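Local coordinates for protein insecticidal Delta-Endotoxin Cry8Ea1 (PDB 3EB7) that is an insecticidal crystal toxin against underground beetle larvae, probably acting, as other three-domain Cry toxins do, by binding gut-cell receptors and forming membrane pores, at residues Y342-F352 with I388-E396; I1-T9 with Q47-L58. All coordinates share one frame; numbering follows the deposited sequence.

Contact 1 (Y342-F352 with I388-E396)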
loop_
_atom_site.group_PDB
_atom_site.type_symbol
_atom_site.label_atom_id
_atom_site.label_comp_id
_atom_site.label_asym_id
_atom_site.label_seq_id
_atom_site.Cartn_x
_atom_site.Cartn_y
_atom_site.Cartn_z
ATOM N N TYR A 342 10.687 -0.187 12.502
ATOM C CA TYR A 342 11.004 -0.175 11.076
ATOM C C TYR A 342 11.758 -1.411 10.570
ATOM O O TYR A 342 11.884 -1.604 9.372
ATOM C CB TYR A 342 11.720 1.133 10.699
ATOM C CG TYR A 342 12.976 1.402 11.477
ATOM C CD1 TYR A 342 14.218 0.900 11.042
ATOM C CD2 TYR A 342 12.932 2.137 12.666
ATOM C CE1 TYR A 342 15.399 1.118 11.804
ATOM C CE2 TYR A 342 14.098 2.369 13.418
ATOM C CZ TYR A 342 15.320 1.871 12.977
ATOM O OH TYR A 342 16.451 2.098 13.738
ATOM N N LYS A 343 12.249 -2.251 11.475
ATOM C CA LYS A 343 12.980 -3.449 11.069
ATOM C C LYS A 343 12.911 -4.477 12.157
ATOM O O LYS A 343 13.000 -4.153 13.333
ATOM C CB LYS A 343 14.445 -3.133 10.764
ATOM C CG LYS A 343 15.295 -4.390 10.477
ATOM C CD LYS A 343 16.547 -4.049 9.705
ATOM C CE LYS A 343 17.788 -4.239 10.484
ATOM N NZ LYS A 343 18.553 -5.410 10.001
ATOM N N THR A 344 12.697 -5.724 11.758
ATOM C CA THR A 344 12.741 -6.835 12.655
ATOM C C THR A 344 13.769 -7.753 12.047
ATOM O O THR A 344 13.834 -7.889 10.814
ATOM C CB THR A 344 11.358 -7.572 12.794
ATOM O OG1 THR A 344 10.909 -8.067 11.518
ATOM C CG2 THR A 344 10.298 -6.636 13.406
ATOM N N LEU A 345 14.588 -8.356 12.909
ATOM C CA LEU A 345 15.517 -9.380 12.491
ATOM C C LEU A 345 15.205 -10.566 13.374
ATOM O O LEU A 345 15.361 -10.476 14.575
ATOM C CB LEU A 345 16.947 -8.864 12.662
ATOM C CG LEU A 345 18.122 -9.592 11.970
ATOM C CD1 LEU A 345 18.576 -10.744 12.817
ATOM C CD2 LEU A 345 17.843 -10.115 10.569
ATOM N N SER A 346 14.712 -11.668 12.800
ATOM C CA SER A 346 14.229 -12.777 13.612
ATOM C C SER A 346 15.019 -14.029 13.342
ATOM O O SER A 346 15.447 -14.266 12.205
ATOM C CB SER A 346 12.753 -13.082 13.351
ATOM O OG SER A 346 11.948 -11.908 13.314
ATOM N N THR A 347 15.175 -14.851 14.375
ATOM C CA THR A 347 15.789 -16.130 14.208
ATOM C C THR A 347 14.728 -17.236 14.304
ATOM O O THR A 347 14.218 -17.552 15.374
ATOM C CB THR A 347 16.934 -16.324 15.236
ATOM O OG1 THR A 347 17.897 -15.279 15.064
ATOM C CG2 THR A 347 17.625 -17.687 15.067
ATOM N N ALA A 348 14.398 -17.822 13.168
ATOM C CA ALA A 348 13.569 -18.982 13.147
ATOM C C ALA A 348 14.448 -20.224 13.443
ATOM O O ALA A 348 15.347 -20.578 12.658
ATOM C CB ALA A 348 12.846 -19.075 11.808
ATOM N N GLY A 349 14.196 -20.855 14.599
ATOM C CA GLY A 349 15.024 -21.925 15.139
ATOM C C GLY A 349 14.421 -23.285 14.863
ATOM O O GLY A 349 13.187 -23.410 14.687
ATOM N N VAL A 350 15.301 -24.288 14.798
ATOM C CA VAL A 350 14.924 -25.716 14.754
ATOM C C VAL A 350 15.809 -26.452 15.745
ATOM O O VAL A 350 17.056 -26.333 15.688
ATOM C CB VAL A 350 15.175 -26.428 13.369
ATOM C CG1 VAL A 350 14.499 -27.817 13.359
ATOM C CG2 VAL A 350 14.686 -25.609 12.220
ATOM N N LEU A 351 15.184 -27.194 16.643
ATOM C CA LEU A 351 15.922 -28.100 17.515
ATOM C C LEU A 351 15.771 -29.531 16.964
ATOM O O LEU A 351 14.654 -30.066 16.917
ATOM C CB LEU A 351 15.448 -28.006 18.987
ATOM C CG LEU A 351 16.133 -28.939 20.012
ATOM C CD1 LEU A 351 17.551 -28.457 20.362
ATOM C CD2 LEU A 351 15.321 -29.096 21.278
ATOM N N PHE A 352 16.902 -30.147 16.582
ATOM C CA PHE A 352 16.908 -31.548 16.095
ATOM C C PHE A 352 17.065 -32.572 17.227
ATOM O O PHE A 352 18.062 -32.581 17.955
ATOM C CB PHE A 352 17.986 -31.755 15.024
ATOM C CG PHE A 352 17.866 -30.817 13.839
ATOM C CD1 PHE A 352 18.648 -29.679 13.748
ATOM C CD2 PHE A 352 16.981 -31.081 12.811
ATOM C CE1 PHE A 352 18.579 -28.857 12.637
ATOM C CE2 PHE A 352 16.890 -30.246 11.699
ATOM C CZ PHE A 352 17.673 -29.133 11.612
ATOM N N ILE A 388 21.242 -25.195 18.087
ATOM C CA ILE A 388 20.084 -25.271 17.222
ATOM C C ILE A 388 20.426 -24.930 15.757
ATOM O O ILE A 388 21.411 -24.228 15.486
ATOM C CB ILE A 388 18.982 -24.324 17.701
ATOM C CG1 ILE A 388 19.576 -22.928 17.966
ATOM C CG2 ILE A 388 18.298 -24.886 18.931
ATOM C CD1 ILE A 388 18.698 -21.796 17.538
ATOM N N GLY A 389 19.608 -25.427 14.823
ATOM C CA GLY A 389 19.515 -24.812 13.486
ATOM C C GLY A 389 18.786 -23.475 13.572
ATOM O O GLY A 389 17.884 -23.286 14.390
ATOM N N ALA A 390 19.164 -22.527 12.734
ATOM C CA ALA A 390 18.532 -21.220 12.752
ATOM C C ALA A 390 18.544 -20.628 11.339
ATOM O O ALA A 390 19.487 -20.880 10.565
ATOM C CB ALA A 390 19.265 -20.277 13.740
ATOM N N GLN A 391 17.524 -19.824 11.031
ATOM C CA GLN A 391 17.482 -18.952 9.842
ATOM C C GLN A 391 17.195 -17.519 10.244
ATOM O O GLN A 391 16.279 -17.281 11.002
ATOM C CB GLN A 391 16.358 -19.384 8.944
ATOM C CG GLN A 391 16.824 -20.015 7.713
ATOM C CD GLN A 391 15.808 -20.977 7.189
ATOM O OE1 GLN A 391 14.647 -20.608 6.916
ATOM N NE2 GLN A 391 16.228 -22.242 7.047
ATOM N N GLU A 392 17.931 -16.566 9.691
ATOM C CA GLU A 392 17.715 -15.155 9.981
ATOM C C GLU A 392 16.692 -14.599 9.002
ATOM O O GLU A 392 16.903 -14.659 7.793
ATOM C CB GLU A 392 19.030 -14.363 9.863
ATOM C CG GLU A 392 20.082 -14.670 10.943
ATOM C CD GLU A 392 19.829 -13.933 12.289
ATOM O OE1 GLU A 392 20.586 -12.962 12.614
ATOM O OE2 GLU A 392 18.882 -14.321 13.014
ATOM N N LYS A 393 15.575 -14.071 9.513
ATOM C CA LYS A 393 14.610 -13.415 8.658
ATOM C C LYS A 393 14.712 -11.895 8.914
ATOM O O LYS A 393 14.627 -11.425 10.040
ATOM C CB LYS A 393 13.188 -13.957 8.865
ATOM C CG LYS A 393 13.016 -15.458 9.108
ATOM C CD LYS A 393 13.502 -16.378 7.996
ATOM C CE LYS A 393 12.555 -16.407 6.745
ATOM N NZ LYS A 393 11.054 -16.415 7.027
ATOM N N ASP A 394 14.997 -11.151 7.854
ATOM C CA ASP A 394 15.299 -9.739 7.927
ATOM C C ASP A 394 14.175 -9.114 7.167
ATOM O O ASP A 394 14.017 -9.353 5.983
ATOM C CB ASP A 394 16.659 -9.478 7.261
ATOM C CG ASP A 394 16.995 -7.987 7.104
ATOM O OD1 ASP A 394 18.107 -7.689 6.594
ATOM O OD2 ASP A 394 16.183 -7.108 7.463
ATOM N N SER A 395 13.375 -8.316 7.857
ATOM C CA SER A 395 12.157 -7.771 7.267
ATOM C C SER A 395 12.430 -6.830 6.080
ATOM O O SER A 395 11.591 -6.677 5.157
ATOM C CB SER A 395 11.309 -7.085 8.352
ATOM O OG SER A 395 11.926 -5.909 8.807
ATOM N N GLU A 396 13.608 -6.217 6.089
ATOM C CA GLU A 396 13.985 -5.262 5.030
ATOM C C GLU A 396 14.230 -5.922 3.694
ATOM O O GLU A 396 14.372 -5.237 2.703
ATOM C CB GLU A 396 15.228 -4.442 5.407
ATOM C CG GLU A 396 14.967 -3.462 6.536
ATOM C CD GLU A 396 16.133 -2.508 6.731
ATOM O OE1 GLU A 396 15.871 -1.307 6.982
ATOM O OE2 GLU A 396 17.307 -2.967 6.621
HETATM O O HOH W 1 13.533 -0.366 7.264
HETATM O O HOH W 2 11.599 -10.392 10.961
#

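Contact 2 (I1-T9 with Q47-L58)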
loop_
_atom_site.group_PDB
_atom_site.type_symbol
_atom_site.label_atom_id
_atom_site.label_comp_id
_atom_site.label_asym_id
_atom_site.label_seq_id
_atom_site.Cartn_x
_atom_site.Cartn_y
_atom_site.Cartn_z
ATOM N N ILE A 1 18.543 -11.941 -5.769
ATOM C CA ILE A 1 17.216 -12.410 -6.297
ATOM C C ILE A 1 16.399 -11.214 -6.816
ATOM O O ILE A 1 16.393 -10.118 -6.257
ATOM C CB ILE A 1 16.436 -13.507 -5.361
ATOM C CG1 ILE A 1 14.891 -13.347 -5.290
ATOM C CG2 ILE A 1 17.005 -13.591 -3.928
ATOM C CD1 ILE A 1 14.111 -14.072 -6.421
ATOM N N SER A 2 15.768 -11.462 -7.950
ATOM C CA SER A 2 15.000 -10.476 -8.665
ATOM C C SER A 2 13.817 -9.907 -7.877
ATOM O O SER A 2 13.537 -8.711 -7.984
ATOM C CB SER A 2 14.582 -11.050 -10.021
ATOM O OG SER A 2 15.720 -11.017 -10.894
ATOM N N GLU A 3 13.185 -10.749 -7.053
ATOM C CA GLU A 3 12.044 -10.342 -6.215
ATOM C C GLU A 3 12.400 -9.186 -5.286
ATOM O O GLU A 3 11.736 -8.156 -5.345
ATOM C CB GLU A 3 11.500 -11.530 -5.424
ATOM C CG GLU A 3 10.688 -12.528 -6.270
ATOM C CD GLU A 3 10.256 -13.765 -5.454
ATOM O OE1 GLU A 3 10.098 -13.666 -4.204
ATOM O OE2 GLU A 3 10.082 -14.847 -6.056
ATOM N N ARG A 4 13.456 -9.355 -4.481
ATOM C CA ARG A 4 13.986 -8.311 -3.567
ATOM C C ARG A 4 14.281 -7.022 -4.276
ATOM O O ARG A 4 13.911 -5.956 -3.807
ATOM C CB ARG A 4 15.304 -8.740 -2.863
ATOM C CG ARG A 4 15.286 -10.133 -2.273
ATOM C CD ARG A 4 16.649 -10.816 -2.364
ATOM N NE ARG A 4 17.569 -10.284 -1.386
ATOM C CZ ARG A 4 17.969 -10.933 -0.288
ATOM N NH1 ARG A 4 17.536 -12.165 -0.033
ATOM N NH2 ARG A 4 18.814 -10.342 0.560
ATOM N N ASP A 5 14.988 -7.141 -5.392
ATOM C CA ASP A 5 15.316 -6.013 -6.292
ATOM C C ASP A 5 14.075 -5.284 -6.827
ATOM O O ASP A 5 13.993 -4.057 -6.760
ATOM C CB ASP A 5 16.117 -6.565 -7.473
ATOM C CG ASP A 5 17.056 -5.535 -8.090
ATOM O OD1 ASP A 5 16.926 -4.312 -7.785
ATOM O OD2 ASP A 5 17.936 -5.970 -8.902
ATOM N N ALA A 6 13.119 -6.048 -7.361
ATOM C CA ALA A 6 11.863 -5.501 -7.930
ATOM C C ALA A 6 11.037 -4.757 -6.889
ATOM O O ALA A 6 10.513 -3.690 -7.151
ATOM C CB ALA A 6 11.055 -6.586 -8.577
ATOM N N VAL A 7 10.971 -5.321 -5.697
ATOM C CA VAL A 7 10.193 -4.781 -4.596
ATOM C C VAL A 7 10.891 -3.540 -4.065
ATOM O O VAL A 7 10.265 -2.559 -3.698
ATOM C CB VAL A 7 9.998 -5.866 -3.516
ATOM C CG1 VAL A 7 9.546 -5.269 -2.190
ATOM C CG2 VAL A 7 8.954 -6.856 -4.017
ATOM N N LYS A 8 12.219 -3.592 -4.074
ATOM C CA LYS A 8 13.026 -2.457 -3.710
ATOM C C LYS A 8 12.715 -1.308 -4.666
ATOM O O LYS A 8 12.473 -0.201 -4.245
ATOM C CB LYS A 8 14.503 -2.879 -3.734
ATOM C CG LYS A 8 15.426 -2.011 -2.943
ATOM C CD LYS A 8 16.868 -2.415 -3.211
ATOM C CE LYS A 8 17.826 -1.212 -3.119
ATOM N NZ LYS A 8 18.110 -0.605 -4.453
ATOM N N THR A 9 12.686 -1.593 -5.961
ATOM C CA THR A 9 12.411 -0.593 -6.988
ATOM C C THR A 9 11.023 0.019 -6.856
ATOM O O THR A 9 10.865 1.242 -6.879
ATOM C CB THR A 9 12.544 -1.221 -8.385
ATOM O OG1 THR A 9 13.876 -1.737 -8.520
ATOM C CG2 THR A 9 12.277 -0.181 -9.488
ATOM N N GLN A 47 16.292 -3.016 -16.199
ATOM C CA GLN A 47 15.557 -3.019 -14.924
ATOM C C GLN A 47 14.151 -3.633 -15.115
ATOM O O GLN A 47 13.603 -4.219 -14.209
ATOM C CB GLN A 47 15.563 -1.619 -14.281
ATOM C CG GLN A 47 15.115 -1.547 -12.821
ATOM C CD GLN A 47 16.024 -2.303 -11.851
ATOM O OE1 GLN A 47 15.559 -2.801 -10.833
ATOM N NE2 GLN A 47 17.306 -2.442 -12.195
ATOM N N TRP A 48 13.606 -3.562 -16.326
ATOM C CA TRP A 48 12.314 -4.185 -16.632
ATOM C C TRP A 48 12.324 -5.734 -16.658
ATOM O O TRP A 48 11.303 -6.380 -16.368
ATOM C CB TRP A 48 11.751 -3.628 -17.945
ATOM C CG TRP A 48 11.630 -2.111 -17.930
ATOM C CD1 TRP A 48 12.571 -1.214 -18.303
ATOM C CD2 TRP A 48 10.507 -1.352 -17.480
ATOM N NE1 TRP A 48 12.104 0.076 -18.142
ATOM C CE2 TRP A 48 10.834 0.017 -17.640
ATOM C CE3 TRP A 48 9.241 -1.697 -16.989
ATOM C CZ2 TRP A 48 9.941 1.045 -17.310
ATOM C CZ3 TRP A 48 8.364 -0.694 -16.669
ATOM C CH2 TRP A 48 8.715 0.668 -16.816
ATOM N N GLU A 49 13.471 -6.315 -17.023
ATOM C CA GLU A 49 13.652 -7.773 -16.984
ATOM C C GLU A 49 13.534 -8.255 -15.544
ATOM O O GLU A 49 12.956 -9.277 -15.306
ATOM C CB GLU A 49 15.003 -8.187 -17.610
ATOM C CG GLU A 49 15.521 -9.568 -17.197
ATOM C CD GLU A 49 14.714 -10.749 -17.788
ATOM O OE1 GLU A 49 13.723 -10.529 -18.510
ATOM O OE2 GLU A 49 15.087 -11.931 -17.522
ATOM N N ILE A 50 14.058 -7.493 -14.584
ATOM C CA ILE A 50 13.840 -7.772 -13.157
ATOM C C ILE A 50 12.352 -7.856 -12.707
ATOM O O ILE A 50 12.002 -8.725 -11.897
ATOM C CB ILE A 50 14.682 -6.780 -12.305
ATOM C CG1 ILE A 50 16.172 -7.011 -12.610
ATOM C CG2 ILE A 50 14.386 -6.909 -10.774
ATOM C CD1 ILE A 50 17.093 -5.912 -12.105
ATOM N N PHE A 51 11.500 -6.973 -13.217
ATOM C CA PHE A 51 10.045 -7.027 -13.003
ATOM C C PHE A 51 9.409 -8.314 -13.551
ATOM O O PHE A 51 8.483 -8.884 -12.943
ATOM C CB PHE A 51 9.336 -5.779 -13.602
ATOM C CG PHE A 51 9.566 -4.504 -12.817
ATOM C CD1 PHE A 51 10.159 -3.401 -13.409
ATOM C CD2 PHE A 51 9.159 -4.404 -11.477
ATOM C CE1 PHE A 51 10.379 -2.207 -12.680
ATOM C CE2 PHE A 51 9.352 -3.214 -10.736
ATOM C CZ PHE A 51 9.974 -2.129 -11.337
ATOM N N MET A 52 9.914 -8.776 -14.692
ATOM C CA MET A 52 9.414 -10.003 -15.291
ATOM C C MET A 52 9.851 -11.214 -14.476
ATOM O O MET A 52 9.036 -12.095 -14.147
ATOM C CB MET A 52 9.907 -10.141 -16.726
ATOM C CG MET A 52 9.405 -9.084 -17.651
ATOM S SD MET A 52 9.943 -9.458 -19.364
ATOM C CE MET A 52 9.430 -7.938 -20.191
ATOM N N GLU A 53 11.132 -11.255 -14.139
ATOM C CA GLU A 53 11.675 -12.326 -13.308
ATOM C C GLU A 53 10.951 -12.453 -11.965
ATOM O O GLU A 53 10.683 -13.568 -11.482
ATOM C CB GLU A 53 13.184 -12.143 -13.108
ATOM C CG GLU A 53 13.982 -12.226 -14.417
ATOM C CD GLU A 53 15.509 -12.091 -14.215
ATOM O OE1 GLU A 53 15.989 -11.955 -13.070
ATOM O OE2 GLU A 53 16.255 -12.115 -15.216
ATOM N N GLN A 54 10.643 -11.317 -11.361
ATOM C CA GLN A 54 9.853 -11.298 -10.125
ATOM C C GLN A 54 8.548 -12.104 -10.234
ATOM O O GLN A 54 8.328 -13.046 -9.504
ATOM C CB GLN A 54 9.531 -9.842 -9.727
ATOM C CG GLN A 54 8.651 -9.760 -8.521
ATOM C CD GLN A 54 8.011 -8.390 -8.339
ATOM O OE1 GLN A 54 7.697 -8.002 -7.209
ATOM N NE2 GLN A 54 7.825 -7.654 -9.432
ATOM N N VAL A 55 7.675 -11.719 -11.155
ATOM C CA VAL A 55 6.342 -12.307 -11.185
ATOM C C VAL A 55 6.433 -13.744 -11.719
ATOM O O VAL A 55 5.705 -14.594 -11.272
ATOM C CB VAL A 55 5.339 -11.373 -11.910
ATOM C CG1 VAL A 55 3.879 -11.863 -11.761
ATOM C CG2 VAL A 55 5.454 -9.945 -11.307
ATOM N N GLU A 56 7.357 -14.016 -12.646
ATOM C CA GLU A 56 7.627 -15.399 -13.090
ATOM C C GLU A 56 8.026 -16.308 -11.927
ATOM O O GLU A 56 7.557 -17.445 -11.831
ATOM C CB GLU A 56 8.680 -15.451 -14.213
ATOM C CG GLU A 56 8.233 -14.870 -15.594
ATOM C CD GLU A 56 9.426 -14.836 -16.600
ATOM O OE1 GLU A 56 9.430 -15.597 -17.608
ATOM O OE2 GLU A 56 10.403 -14.063 -16.354
ATOM N N ALA A 57 8.903 -15.821 -11.054
ATOM C CA ALA A 57 9.240 -16.547 -9.821
ATOM C C ALA A 57 8.016 -16.729 -8.860
ATOM O O ALA A 57 7.880 -17.762 -8.254
ATOM C CB ALA A 57 10.440 -15.878 -9.094
ATOM N N LEU A 58 7.147 -15.730 -8.732
ATOM C CA LEU A 58 6.013 -15.780 -7.780
ATOM C C LEU A 58 4.953 -16.790 -8.204
ATOM O O LEU A 58 4.334 -17.440 -7.367
ATOM C CB LEU A 58 5.349 -14.393 -7.640
ATOM C CG LEU A 58 6.108 -13.302 -6.867
ATOM C CD1 LEU A 58 5.312 -12.015 -6.872
ATOM C CD2 LEU A 58 6.382 -13.729 -5.449
#

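Contact 1 (Y342-F352 with I388-E396)
Ser-346 and Lys-393 bond twice through their backbones, Ser-346 N to Lys-393 O at 2.8 Å and Lys-393 N to Ser-346 O at 2.7 Å. Ala-348 with Gln-391 and Val-350 with Gly-389 repeat the pattern, though Gly-389 N to Val-350 O is weak. Where the second strand turns into helix 395-398, Ser-395 takes over: its N reaches Thr-344 O, and its OG, held between its N and carbonyl carbon (chi1 69°), accepts a nearly straight bond from Thr-344 N at 3.1 Å. Asp-394 caps that helix, OD2 receiving Glu-396 N from above the carboxylate plane, while Lys-343 NZ stands 3.9 Å from the same OD2, a long salt bridge. On the face of Leu-345 and Thr-347, the bent Glu-392 chain brings OE2 within 2.5 Å of Thr-347 OG1, a hydrogen bond doubtfully short. Glu-392 OE1 lies by Leu-345 CD1, while Leu-345 CD2 packs 3.6 Å from Asp-394 CB. Thr-344 and Ser-346, on the other face, share a water through their hydroxyls and touch Phe-430 of strand 427-434. Gln-391 NE2 bonds to Ile-250 O. This is an antiparallel edge pairing, strand 389-394 closing one side of a four-stranded Greek-key sheet in the beta-prism domain of Cry toxins.

Contact 2 (I1-T9 with Q47-L58)
Ala-6 turns its methyl toward helix 47-58, where it meets Ile-50, Phe-51 and Gln-54. With CG1 anti to the carbonyl carbon (chi1 -62°), Ile-50 CG2 falls anti to the backbone N and lies 4.0 Å from Ala-6 CB and 3.4 Å from Ser-2 O, while Ile-50 CD1 meets the Asp-5 carboxylate, the side chains crossing at about a right angle. Phe-51 starts away from the first helix, but its ring swings back: CD2 approaches Ala-6 CB, and CZ lies 3.5 Å from Thr-9 CG2, met obliquely. The Gln-54 chain runs past Ala-6, Gln-54 CB 3.8 Å from Ala-6 CB, and slants across Glu-3. The extended Glu-3 chain brings OE2 to Ala-57 CB and crosses Leu-58 obliquely, Glu-3 CD to Leu-58 CD2 3.9 Å. At the margin, Ser-2 OG points at Glu-53 OE1 in a modelled bond whose 2.4 Å length is doubtful. Thr-9 and Gln-47 reach for each other from opposite directions, OG1 to OE1 3.1 Å, although Asp-5 O competes for the proton. Helices 133-153 and 198-220 back Phe-51 and Leu-58 respectively. With axes 8.1 Å apart and directions at 120°, the first helix crosses helix 47-59 steeply within the alpha-helical bundle of the Cry toxin N-terminal domain.

Overall arrangement
Contact 2 belongs to the N-terminal helical domain and contact 1 to the beta-rich domain that follows it in the chain. Their centres lie 24 Å apart, yet their nearest atoms come within about 7 Å without touching, so the two sit on facing sides of a domain boundary. Residues just beyond helix 395-398 bridge part of that gap: Pro-401 meets Glu-396 of contact 1, while Pro-400 packs on Val-7 and Leu-404 on Lys-8 of contact 2. Contact 1 joins segments separated by 35 residues and contact 2 segments separated by 37, each within its own domain. In three-domain Cry toxins the helical bundle is generally linked to pore formation and the beta-prism domain to receptor recognition; the same division probably applies here.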